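Local structure of CRISPR-associated protein, Cse1 family (Acidimicrobium ferrooxidans, 4H3T) at residues Ala75-Leu80 with Glu350-Arg355; Ala320-Gln325 with Val364-Phe369; Pro387-Asn392 with Pro396-Val401; Gly417-Ala422 with Asp497-Glu502. The protein is probably the large Cse1 subunit of the type I-E CRISPR surveillance complex Cascade, where relatives help to recognise invading DNA. The protein carries 1 engineered substitution. All blocks are in the same frame, centred on the assembly; numbering follows the deposited sequence.

In the fold
Contact 1 and contact 2 interlock along the chain: their segments alternate, so strand 359-370, which follows the loop of contact 1, carries one half of contact 2. Their centres lie about 31 Å apart. Contact 3 comes next, just after strand 375-387, and touches contact 1, with centres about 19 Å apart; Gln353 meets Leu388 and Ala389 there. Contact 4 is remote, about 50 Å from contact 1 and 33 Å from contact 3 (centres). Helix 397-415 begins at contact 3 and leads to helix 417-420 at contact 4, consistent with the C-terminal helical bundle of Cse1 proteins. The set therefore follows the chain from the globular part, through its sheet, into the bundle.

Contact 1 of 4, residues Ala75-Leu80 with Glu350-Arg355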
loop_
_atom_site.group_PDB
_atom_site.type_symbol
_atom_site.label_atom_id
_atom_site.label_comp_id
_atom_site.label_asym_id
_atom_site.label_seq_id
_atom_site.Cartn_x
_atom_site.Cartn_y
_atom_site.Cartn_z
ATOM N N ALA A 75 -4.811 24.796 13.564
ATOM C CA ALA A 75 -5.557 25.024 14.804
ATOM C C ALA A 75 -6.714 24.062 14.891
ATOM O O ALA A 75 -6.897 23.456 15.941
ATOM C CB ALA A 75 -6.065 26.485 14.931
ATOM N N GLU A 76 -7.482 23.872 13.794
ATOM C CA GLU A 76 -8.581 22.908 13.832
ATOM C C GLU A 76 -8.030 21.505 14.045
ATOM O O GLU A 76 -8.612 20.734 14.813
ATOM C CB GLU A 76 -9.462 22.961 12.563
ATOM C CG GLU A 76 -10.356 24.190 12.505
ATOM C CD GLU A 76 -11.306 24.275 11.322
ATOM O OE1 GLU A 76 -11.438 23.282 10.565
ATOM O OE2 GLU A 76 -11.902 25.360 11.138
ATOM N N TRP A 77 -6.925 21.147 13.369
ATOM C CA TRP A 77 -6.378 19.791 13.538
ATOM C C TRP A 77 -5.995 19.559 15.014
ATOM O O TRP A 77 -6.306 18.538 15.576
ATOM C CB TRP A 77 -5.148 19.585 12.631
ATOM C CG TRP A 77 -4.680 18.173 12.565
ATOM C CD1 TRP A 77 -5.049 17.219 11.659
ATOM C CD2 TRP A 77 -3.734 17.550 13.436
ATOM N NE1 TRP A 77 -4.513 16.008 12.001
ATOM C CE2 TRP A 77 -3.706 16.177 13.105
ATOM C CE3 TRP A 77 -3.052 17.969 14.575
ATOM C CZ2 TRP A 77 -2.884 15.262 13.794
ATOM C CZ3 TRP A 77 -2.248 17.072 15.244
ATOM C CH2 TRP A 77 -2.210 15.730 14.889
ATOM N N GLY A 78 -5.307 20.522 15.573
ATOM C CA GLY A 78 -4.881 20.565 16.965
ATOM C C GLY A 78 -6.028 20.362 17.947
ATOM O O GLY A 78 -5.910 19.555 18.865
ATOM N N ARG A 79 -7.168 21.021 17.737
ATOM C CA ARG A 79 -8.313 20.811 18.645
ATOM C C ARG A 79 -8.891 19.389 18.496
ATOM O O ARG A 79 -9.367 18.814 19.462
ATOM C CB ARG A 79 -9.428 21.868 18.438
ATOM C CG ARG A 79 -9.046 23.282 18.951
ATOM C CD ARG A 79 -10.246 24.239 18.863
ATOM N NE ARG A 79 -10.417 24.748 17.500
ATOM C CZ ARG A 79 -9.748 25.775 16.970
ATOM N NH1 ARG A 79 -8.857 26.446 17.692
ATOM N NH2 ARG A 79 -9.968 26.137 15.714
ATOM N N LEU A 80 -8.829 18.798 17.313
ATOM C CA LEU A 80 -9.282 17.409 17.145
ATOM C C LEU A 80 -8.322 16.430 17.846
ATOM O O LEU A 80 -8.775 15.538 18.569
ATOM C CB LEU A 80 -9.382 17.061 15.661
ATOM C CG LEU A 80 -10.470 17.794 14.926
ATOM C CD1 LEU A 80 -10.325 17.634 13.435
ATOM C CD2 LEU A 80 -11.844 17.263 15.297
ATOM N N GLU A 350 5.688 14.340 9.550
ATOM C CA GLU A 350 7.048 14.793 9.851
ATOM C C GLU A 350 7.010 15.992 10.817
ATOM O O GLU A 350 7.871 16.080 11.682
ATOM C CB GLU A 350 7.745 15.124 8.509
ATOM C CG GLU A 350 9.097 15.785 8.510
ATOM C CD GLU A 350 9.610 16.142 7.120
ATOM O OE1 GLU A 350 9.142 15.563 6.102
ATOM O OE2 GLU A 350 10.515 17.006 7.063
ATOM N N GLY A 351 6.004 16.874 10.701
ATOM C CA GLY A 351 5.879 18.012 11.595
ATOM C C GLY A 351 5.113 17.798 12.891
ATOM O O GLY A 351 4.808 18.792 13.543
ATOM N N LEU A 352 4.803 16.548 13.307
ATOM C CA LEU A 352 3.975 16.277 14.511
ATOM C C LEU A 352 4.698 15.781 15.799
ATOM O O LEU A 352 4.029 15.379 16.760
ATOM C CB LEU A 352 2.886 15.216 14.153
ATOM C CG LEU A 352 1.987 15.562 12.982
ATOM C CD1 LEU A 352 0.944 14.484 12.744
ATOM C CD2 LEU A 352 1.343 16.923 13.163
ATOM N N GLN A 353 5.993 15.807 15.855
ATOM C CA GLN A 353 6.723 15.414 17.104
ATOM C C GLN A 353 6.270 16.175 18.410
ATOM O O GLN A 353 6.095 15.558 19.478
ATOM C CB GLN A 353 8.204 15.718 16.911
ATOM C CG GLN A 353 8.794 14.838 15.763
ATOM C CD GLN A 353 10.170 14.266 16.070
ATOM O OE1 GLN A 353 10.359 13.524 17.045
ATOM N NE2 GLN A 353 11.139 14.511 15.202
ATOM N N SER A 354 5.986 17.485 18.282
ATOM C CA SER A 354 5.589 18.263 19.464
ATOM C C SER A 354 4.193 17.811 19.987
ATOM O O SER A 354 3.859 18.160 21.103
ATOM C CB SER A 354 5.641 19.762 19.180
ATOM O OG SER A 354 4.726 20.144 18.164
ATOM N N ARG A 355 3.428 16.963 19.226
ATOM C CA ARG A 355 2.144 16.391 19.677
ATOM C C ARG A 355 2.272 15.062 20.499
ATOM O O ARG A 355 1.238 14.429 20.793
ATOM C CB ARG A 355 1.233 16.114 18.461
ATOM C CG ARG A 355 0.927 17.359 17.651
ATOM C CD ARG A 355 0.039 18.306 18.396
ATOM N NE ARG A 355 -0.345 19.374 17.498
ATOM C CZ ARG A 355 -1.231 20.307 17.789
ATOM N NH1 ARG A 355 -1.837 20.311 18.972
ATOM N NH2 ARG A 355 -1.546 21.234 16.886
#
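Gly78 on helix 74-82 and Arg355 in the short 3-10 turn 353-355 make the nearest backbone approach, yet their CA atoms are 8.6 Å apart, so side chains have to bridge the gap. The contact joins this helix to the loop between helix 344-350 and strand 359-370, within the globular part of the Cse1 fold. Trp77 and Arg355 share most of the bridging. The CG of Trp77 stands anti to the backbone N (chi1 -170°), which sends the indole off the helix toward the loop, where Leu352 arrives from the opposite direction. Leu352 CD2 lies over one face of the indole, while the companion methyl, Leu352 CD1, is 4.0 Å from Trp77 CH2. Arg355 slides past the same ring the other way. Its NE comes to the ring edge, in plane, 3.7 Å from Trp77 CZ3; the two planes are 62° apart, with the indole's CE3 corner over one face of the guanidinium rather than a parallel stack. Both polar ends are tied beyond the contact: Trp77 NE1 donates to Leu215 O, and Arg355 NH1 forms a salt bridge with Glu82, further along the same helix. Phe348 meets the indole edge-to-face. Past the ring, the guanidinium ends against bare helix backbone: with no side chain at Gly78 to fend it off, Arg355 NH2 comes to 3.4 Å from Gly78 CA.

Contact 2 of 4, residues Ala320-Gln325 with Val364-Phe369; sequences ARPGQQ and VTSAKF
Ser366 and Ala320 meet polar group to backbone: the serine hydroxyl points out of its strand at the carbonyl of the loop residue. Ser366 OG donates to Ala320 O over a short 2.6 Å. The hydroxyl approaches off the C=O direction, at a C=O...OG angle of 143°, and is tilted 23° from the carbonyl plane. Ser366 chi1 of 73° sets OG between the backbone N and the carbonyl carbon, swung out toward the loop. Two residues back along the strand, Val364 presents its CG1 methyl on the side facing Ala320 CB, though the very close approach modelled for these two carbons is doubtful. Pro322 continues the row, its CG 4.3 Å from Ser366 OG. The strand involved, 359-370, is the middle one of a three-stranded antiparallel sheet, flanked by 202-206 and 375-387, and the loop lies over one face of it. Pro322 reaches past the middle strand to touch Asp378 on strand 375-387. Pro322 is also the first corner of a type II beta turn from Arg321 to Gln324, in which the loop reverses; Gly323 is the second corner and takes the positive phi, 81°, that the turn requires. At the other end a water accepts from Ala320 N and donates to Thr365 O, 3.0 Å from the water oxygen, adding a second polar link beside the serine bond.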
loop_
_atom_site.group_PDB
_atom_site.type_symbol
_atom_site.label_atom_id
_atom_site.label_comp_id
_atom_site.label_asym_id
_atom_site.label_seq_id
_atom_site.Cartn_x
_atom_site.Cartn_y
_atom_site.Cartn_z
ATOM N N ALA A 320 6.475 0.487 -3.754
ATOM C CA ALA A 320 7.037 -0.557 -2.924
ATOM C C ALA A 320 7.233 -1.734 -3.851
ATOM O O ALA A 320 6.324 -2.075 -4.638
ATOM C CB ALA A 320 6.084 -0.896 -1.802
ATOM N N ARG A 321 8.449 -2.248 -3.879
ATOM C CA ARG A 321 8.792 -3.320 -4.806
ATOM C C ARG A 321 8.216 -4.658 -4.253
ATOM O O ARG A 321 8.540 -5.017 -3.115
ATOM C CB ARG A 321 10.338 -3.371 -4.963
ATOM C CG ARG A 321 10.876 -4.455 -5.850
ATOM C CD ARG A 321 12.415 -4.346 -5.940
ATOM N NE ARG A 321 12.898 -3.862 -7.242
ATOM C CZ ARG A 321 14.099 -3.321 -7.481
ATOM N NH1 ARG A 321 14.984 -3.169 -6.495
ATOM N NH2 ARG A 321 14.420 -2.915 -8.705
ATOM N N PRO A 322 7.375 -5.424 -5.003
ATOM C CA PRO A 322 6.917 -6.736 -4.457
ATOM C C PRO A 322 8.073 -7.737 -4.397
ATOM O O PRO A 322 9.126 -7.583 -5.016
ATOM C CB PRO A 322 5.804 -7.189 -5.421
ATOM C CG PRO A 322 5.564 -6.002 -6.375
ATOM C CD PRO A 322 6.826 -5.175 -6.356
ATOM N N GLY A 323 7.889 -8.743 -3.572
ATOM C CA GLY A 323 8.860 -9.799 -3.451
ATOM C C GLY A 323 10.052 -9.485 -2.557
ATOM O O GLY A 323 10.985 -10.270 -2.587
ATOM N N GLN A 324 10.075 -8.328 -1.841
ATOM C CA GLN A 324 11.121 -8.001 -0.833
ATOM C C GLN A 324 10.490 -7.429 0.416
ATOM O O GLN A 324 9.391 -6.866 0.347
ATOM C CB GLN A 324 12.115 -7.040 -1.362
ATOM C CG GLN A 324 11.601 -5.624 -1.578
ATOM C CD GLN A 324 12.636 -4.692 -2.095
ATOM O OE1 GLN A 324 12.489 -3.441 -2.023
ATOM N NE2 GLN A 324 13.588 -5.235 -2.809
ATOM N N GLN A 325 11.192 -7.502 1.521
ATOM C CA GLN A 325 10.737 -6.962 2.837
ATOM C C GLN A 325 10.693 -5.429 2.658
ATOM O O GLN A 325 11.572 -4.887 1.992
ATOM C CB GLN A 325 11.673 -7.356 3.946
ATOM C CG GLN A 325 11.729 -8.881 4.202
ATOM C CD GLN A 325 12.755 -9.665 3.387
ATOM O OE1 GLN A 325 13.367 -9.163 2.438
ATOM N NE2 GLN A 325 12.789 -10.960 3.605
ATOM N N VAL A 364 2.020 0.073 3.591
ATOM C CA VAL A 364 2.378 0.240 2.188
ATOM C C VAL A 364 1.708 -0.801 1.349
ATOM O O VAL A 364 1.830 -2.003 1.656
ATOM C CB VAL A 364 3.950 0.085 2.163
ATOM C CG1 VAL A 364 4.528 0.028 0.788
ATOM C CG2 VAL A 364 4.626 1.191 2.968
ATOM N N THR A 365 1.135 -0.412 0.232
ATOM C CA THR A 365 0.662 -1.363 -0.778
ATOM C C THR A 365 1.039 -0.961 -2.225
ATOM O O THR A 365 1.140 0.222 -2.537
ATOM C CB THR A 365 -0.884 -1.576 -0.740
ATOM O OG1 THR A 365 -1.513 -0.391 -1.295
ATOM C CG2 THR A 365 -1.387 -1.892 0.687
ATOM N N SER A 366 1.275 -1.965 -3.097
ATOM C CA SER A 366 1.426 -1.725 -4.556
ATOM C C SER A 366 1.031 -2.955 -5.283
ATOM O O SER A 366 0.981 -4.020 -4.690
ATOM C CB SER A 366 2.845 -1.282 -4.942
ATOM O OG SER A 366 3.722 -2.376 -4.850
ATOM N N ALA A 367 0.729 -2.817 -6.561
ATOM C CA ALA A 367 0.272 -3.932 -7.395
ATOM C C ALA A 367 0.993 -3.929 -8.684
ATOM O O ALA A 367 1.434 -2.869 -9.134
ATOM C CB ALA A 367 -1.214 -3.820 -7.636
ATOM N N LYS A 368 1.110 -5.133 -9.277
ATOM C CA LYS A 368 1.705 -5.380 -10.580
ATOM C C LYS A 368 0.754 -6.292 -11.368
ATOM O O LYS A 368 0.246 -7.288 -10.822
ATOM C CB LYS A 368 3.083 -5.997 -10.446
ATOM C CG LYS A 368 3.954 -5.757 -11.673
ATOM C CD LYS A 368 5.142 -6.740 -11.770
ATOM C CE LYS A 368 6.418 -6.233 -11.125
ATOM N NZ LYS A 368 7.564 -7.151 -11.399
ATOM N N PHE A 369 0.434 -5.881 -12.610
ATOM C CA PHE A 369 -0.482 -6.579 -13.498
ATOM C C PHE A 369 0.233 -7.158 -14.684
ATOM O O PHE A 369 1.229 -6.596 -15.130
ATOM C CB PHE A 369 -1.587 -5.634 -14.027
ATOM C CG PHE A 369 -2.492 -5.183 -12.935
ATOM C CD1 PHE A 369 -3.697 -5.838 -12.695
ATOM C CD2 PHE A 369 -2.114 -4.147 -12.086
ATOM C CE1 PHE A 369 -4.502 -5.472 -11.617
ATOM C CE2 PHE A 369 -2.909 -3.790 -11.003
ATOM C CZ PHE A 369 -4.102 -4.456 -10.772
HETATM O O HOH W 1 3.784 1.682 -2.364
#

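Contact 3 of 4, residues Pro387-Asn392 with Pro396-Val401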
loop_
_atom_site.group_PDB
_atom_site.type_symbol
_atom_site.label_atom_id
_atom_site.label_comp_id
_atom_site.label_asym_id
_atom_site.label_seq_id
_atom_site.Cartn_x
_atom_site.Cartn_y
_atom_site.Cartn_z
ATOM N N PRO A 387 10.022 5.617 13.157
ATOM C CA PRO A 387 10.135 6.812 14.002
ATOM C C PRO A 387 9.917 8.078 13.227
ATOM O O PRO A 387 10.380 8.200 12.058
ATOM C CB PRO A 387 11.605 6.784 14.472
ATOM C CG PRO A 387 12.051 5.433 14.262
ATOM C CD PRO A 387 11.313 4.890 13.115
ATOM N N LEU A 388 9.242 9.040 13.857
ATOM C CA LEU A 388 9.104 10.341 13.223
ATOM C C LEU A 388 10.488 10.962 13.035
ATOM O O LEU A 388 10.707 11.684 12.074
ATOM C CB LEU A 388 8.195 11.291 14.035
ATOM C CG LEU A 388 6.768 11.280 13.594
ATOM C CD1 LEU A 388 6.191 9.904 13.730
ATOM C CD2 LEU A 388 5.942 12.354 14.355
ATOM N N ALA A 389 11.436 10.592 13.873
ATOM C CA ALA A 389 12.845 11.056 13.712
ATOM C C ALA A 389 13.434 10.699 12.336
ATOM O O ALA A 389 14.186 11.492 11.796
ATOM C CB ALA A 389 13.708 10.443 14.795
ATOM N N VAL A 390 13.050 9.564 11.742
ATOM C CA VAL A 390 13.561 9.106 10.446
ATOM C C VAL A 390 12.915 9.905 9.294
ATOM O O VAL A 390 13.518 10.074 8.222
ATOM C CB VAL A 390 13.372 7.582 10.336
ATOM C CG1 VAL A 390 13.565 7.062 8.909
ATOM C CG2 VAL A 390 14.303 6.866 11.314
ATOM N N LEU A 391 11.722 10.427 9.530
ATOM C CA LEU A 391 11.000 11.296 8.575
ATOM C C LEU A 391 11.567 12.702 8.566
ATOM O O LEU A 391 11.311 13.455 7.621
ATOM C CB LEU A 391 9.504 11.372 8.871
ATOM C CG LEU A 391 8.778 10.098 8.898
ATOM C CD1 LEU A 391 7.277 10.330 9.157
ATOM C CD2 LEU A 391 8.980 9.330 7.570
ATOM N N ASN A 392 12.350 13.066 9.604
ATOM C CA ASN A 392 12.962 14.415 9.750
ATOM C C ASN A 392 13.956 14.745 8.649
ATOM O O ASN A 392 15.020 14.120 8.518
ATOM C CB ASN A 392 13.648 14.511 11.108
ATOM C CG ASN A 392 14.045 15.904 11.563
ATOM O OD1 ASN A 392 14.257 16.832 10.767
ATOM N ND2 ASN A 392 14.320 16.038 12.852
ATOM N N PRO A 396 18.868 15.258 9.172
ATOM C CA PRO A 396 18.765 13.963 8.496
ATOM C C PRO A 396 19.583 12.816 9.084
ATOM O O PRO A 396 19.629 11.787 8.430
ATOM C CB PRO A 396 19.239 14.307 7.082
ATOM C CG PRO A 396 20.242 15.309 7.284
ATOM C CD PRO A 396 19.751 16.172 8.414
ATOM N N ALA A 397 20.208 12.944 10.265
ATOM C CA ALA A 397 21.074 11.879 10.812
ATOM C C ALA A 397 20.331 10.535 11.041
ATOM O O ALA A 397 20.843 9.483 10.697
ATOM C CB ALA A 397 21.724 12.351 12.114
ATOM N N ALA A 398 19.144 10.556 11.591
ATOM C CA ALA A 398 18.364 9.341 11.842
ATOM C C ALA A 398 17.995 8.593 10.521
ATOM O O ALA A 398 18.206 7.380 10.407
ATOM C CB ALA A 398 17.146 9.665 12.636
ATOM N N ALA A 399 17.542 9.336 9.510
ATOM C CA ALA A 399 17.237 8.762 8.200
ATOM C C ALA A 399 18.521 8.203 7.544
ATOM O O ALA A 399 18.531 7.095 7.001
ATOM C CB ALA A 399 16.610 9.812 7.310
ATOM N N THR A 400 19.624 8.932 7.679
ATOM C CA THR A 400 20.904 8.521 7.097
ATOM C C THR A 400 21.391 7.182 7.699
ATOM O O THR A 400 21.807 6.286 6.939
ATOM C CB THR A 400 21.952 9.631 7.260
ATOM O OG1 THR A 400 21.449 10.780 6.575
ATOM C CG2 THR A 400 23.346 9.253 6.673
ATOM N N VAL A 401 21.338 7.028 9.030
ATOM C CA VAL A 401 21.757 5.746 9.633
ATOM C C VAL A 401 20.775 4.635 9.201
ATOM O O VAL A 401 21.202 3.492 8.928
ATOM C CB VAL A 401 21.949 5.806 11.184
ATOM C CG1 VAL A 401 20.639 5.971 11.940
ATOM C CG2 VAL A 401 22.692 4.579 11.685
HETATM O O HOH W 2 16.404 12.053 9.917
#
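Val390 and Ala399 bring the two backbones almost into touch, with their CA atoms only 4.3 Å apart. This is the tight part of the contact, and the small side chains of the second segment make it possible. Ala399 CB presses on the carbonyl of Val390, 3.2 Å from its O, and Ala398 CB sits 3.6 Å from Ala389 O. Methyl groups fill in alongside: Ala389 CB is 4.1 Å from Ala398 CB, and Val390 splays its two branches over the neighbouring helix. With CG1 anti to the backbone N (chi1 166°), Val390 directs that methyl to Ala399 and leaves CG2 against Ala398. Behind it, Leu334 and Leu471 close round the valine. The two segments form a tight helix-loop-helix corner: a weakly bonded turn at 388-391 leads through residues 392-396 into helix 397-415, the first long helix of what is probably the C-terminal bundle of Cse1. Toward solvent the fit slackens. Pro396, at the N-cap position, approaches Asn392 chiefly through backbone, its CA 3.7 Å from Asn392 O. A water lies between the segments there, accepting from Ala399 N in the first helical turn and sitting 2.9 Å from Asn392 O. Asn392 OD1 turns to Asp395 N in the connection. On the exposed flank Pro396 O takes two donors, Thr400 N and Thr400 OG1, the hydroxyl coming from above the carbonyl plane at 2.8 Å.

Contact 4 of 4, residues Gly417-Ala422 with Asp497-Glu502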
loop_
_atom_site.group_PDB
_atom_site.type_symbol
_atom_site.label_atom_id
_atom_site.label_comp_id
_atom_site.label_asym_id
_atom_site.label_seq_id
_atom_site.Cartn_x
_atom_site.Cartn_y
_atom_site.Cartn_z
ATOM N N GLY A 417 27.778 -13.930 -1.652
ATOM C CA GLY A 417 27.740 -14.556 -2.956
ATOM C C GLY A 417 29.007 -15.367 -3.244
ATOM O O GLY A 417 28.936 -16.365 -3.924
ATOM N N TYR A 418 30.187 -14.922 -2.767
ATOM C CA TYR A 418 31.462 -15.634 -2.988
ATOM C C TYR A 418 31.441 -16.999 -2.303
ATOM O O TYR A 418 32.014 -17.914 -2.793
ATOM C CB TYR A 418 32.587 -14.791 -2.436
ATOM C CG TYR A 418 32.729 -13.511 -3.185
ATOM C CD1 TYR A 418 33.102 -13.508 -4.522
ATOM C CD2 TYR A 418 32.490 -12.282 -2.561
ATOM C CE1 TYR A 418 33.228 -12.327 -5.232
ATOM C CE2 TYR A 418 32.609 -11.086 -3.261
ATOM C CZ TYR A 418 33.005 -11.111 -4.596
ATOM O OH TYR A 418 33.159 -9.962 -5.344
ATOM N N VAL A 419 30.709 -17.147 -1.202
ATOM C CA VAL A 419 30.566 -18.421 -0.508
ATOM C C VAL A 419 29.497 -19.253 -1.234
ATOM O O VAL A 419 29.665 -20.468 -1.391
ATOM C CB VAL A 419 30.224 -18.173 1.006
ATOM C CG1 VAL A 419 29.719 -19.444 1.685
ATOM C CG2 VAL A 419 31.440 -17.617 1.715
ATOM N N ALA A 420 28.378 -18.625 -1.645
ATOM C CA ALA A 420 27.275 -19.343 -2.325
ATOM C C ALA A 420 27.766 -20.031 -3.608
ATOM O O ALA A 420 27.344 -21.130 -3.944
ATOM C CB ALA A 420 26.169 -18.373 -2.675
ATOM N N GLU A 421 28.654 -19.381 -4.303
ATOM C CA GLU A 421 29.148 -19.925 -5.564
ATOM C C GLU A 421 30.292 -20.946 -5.410
ATOM O O GLU A 421 30.749 -21.497 -6.430
ATOM C CB GLU A 421 29.598 -18.775 -6.464
ATOM C CG GLU A 421 30.906 -18.141 -6.081
ATOM C CD GLU A 421 31.212 -16.923 -6.915
ATOM O OE1 GLU A 421 30.335 -16.500 -7.695
ATOM O OE2 GLU A 421 32.344 -16.404 -6.801
ATOM N N ALA A 422 30.836 -21.125 -4.174
ATOM C CA ALA A 422 31.981 -21.998 -3.956
ATOM C C ALA A 422 31.747 -23.409 -4.485
ATOM O O ALA A 422 32.662 -24.002 -5.048
ATOM C CB ALA A 422 32.329 -22.071 -2.463
ATOM N N ASP A 497 27.656 -16.669 10.333
ATOM C CA ASP A 497 26.933 -17.911 10.621
ATOM C C ASP A 497 26.475 -18.595 9.319
ATOM O O ASP A 497 26.613 -19.819 9.153
ATOM C CB ASP A 497 25.712 -17.616 11.497
ATOM C CG ASP A 497 24.999 -18.853 11.962
ATOM O OD1 ASP A 497 25.625 -19.663 12.671
ATOM O OD2 ASP A 497 23.821 -19.032 11.593
ATOM N N LEU A 498 25.899 -17.802 8.391
ATOM C CA LEU A 498 25.495 -18.367 7.114
ATOM C C LEU A 498 26.689 -18.837 6.324
ATOM O O LEU A 498 26.638 -19.907 5.726
ATOM C CB LEU A 498 24.691 -17.316 6.277
ATOM C CG LEU A 498 23.257 -17.132 6.707
ATOM C CD1 LEU A 498 22.646 -15.924 5.988
ATOM C CD2 LEU A 498 22.427 -18.392 6.400
ATOM N N ALA A 499 27.778 -18.062 6.330
ATOM C CA ALA A 499 28.982 -18.460 5.585
ATOM C C ALA A 499 29.570 -19.776 6.140
ATOM O O ALA A 499 29.867 -20.689 5.381
ATOM C CB ALA A 499 30.042 -17.349 5.657
ATOM N N SER A 500 29.628 -19.917 7.483
ATOM C CA SER A 500 30.125 -21.155 8.110
ATOM C C SER A 500 29.270 -22.369 7.740
ATOM O O SER A 500 29.824 -23.424 7.408
ATOM C CB SER A 500 30.205 -21.022 9.625
ATOM O OG SER A 500 31.302 -20.161 9.872
ATOM N N ARG A 501 27.939 -22.230 7.754
ATOM C CA ARG A 501 27.090 -23.358 7.354
ATOM C C ARG A 501 27.356 -23.790 5.887
ATOM O O ARG A 501 27.521 -24.974 5.595
ATOM C CB ARG A 501 25.623 -22.986 7.520
ATOM C CG ARG A 501 24.689 -24.126 7.208
ATOM C CD ARG A 501 23.297 -23.572 7.024
ATOM N NE ARG A 501 23.196 -22.891 5.729
ATOM C CZ ARG A 501 22.157 -22.172 5.319
ATOM N NH1 ARG A 501 21.098 -22.011 6.103
ATOM N NH2 ARG A 501 22.167 -21.612 4.120
ATOM N N GLU A 502 27.424 -22.839 4.992
ATOM C CA GLU A 502 27.659 -23.142 3.557
ATOM C C GLU A 502 29.025 -23.751 3.292
ATOM O O GLU A 502 29.129 -24.700 2.515
ATOM C CB GLU A 502 27.491 -21.838 2.734
ATOM C CG GLU A 502 26.050 -21.371 2.684
ATOM C CD GLU A 502 25.153 -22.275 1.855
ATOM O OE1 GLU A 502 25.643 -22.924 0.902
ATOM O OE2 GLU A 502 23.966 -22.390 2.219
#
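Val419, Glu502 and Ala499 carry this contact between the short helix 417-420, which follows helix 397-415, and helix 481-504, in a set of long helices consistent with the C-terminal four-helix bundle of Cse1 proteins. Val419 is the residue most enclosed by the opposing segment. It faces helix 481-504 where the backbones come nearest, 6.3 Å from Val419 CA to Ala499 CA; both its methyls meet Ala499, and CG1 also reaches Glu502. CG1, anti to the backbone N with chi1 165°, lies only 3.4 Å from Glu502 CB, a close fit of carbon on carbon, and 3.9 Å from Ala499 O. CG2 meets Ala499 CB at the looser distance of 4.2 Å. The valine thus fits against residues one turn apart on the partner helix. Phe521, from helix 511-532, touches both Val419 and Ala499 and adds a third helix to the apolar patch. Glu502 plays two roles. Its CB is part of this patch, but the chain bends at chi2, and the carboxylate turns to the adjacent Arg501. OE1 has a long, weak ion pair with Arg423. Arg501 in turn bridges outward through NH1 to Glu458 on helix 445-473, so that the buried valine contact borders a charged network linking neighbouring helices. Leu498 CD2 lies under one face of the same guanidinium, 3.6 Å from its plane. In that group, Arg501 NH2 donates 2.7 Å to the anti lone pair of Glu502 OE2, with an N-H...O angle of 159° and the oxygen close to the guanidinium plane.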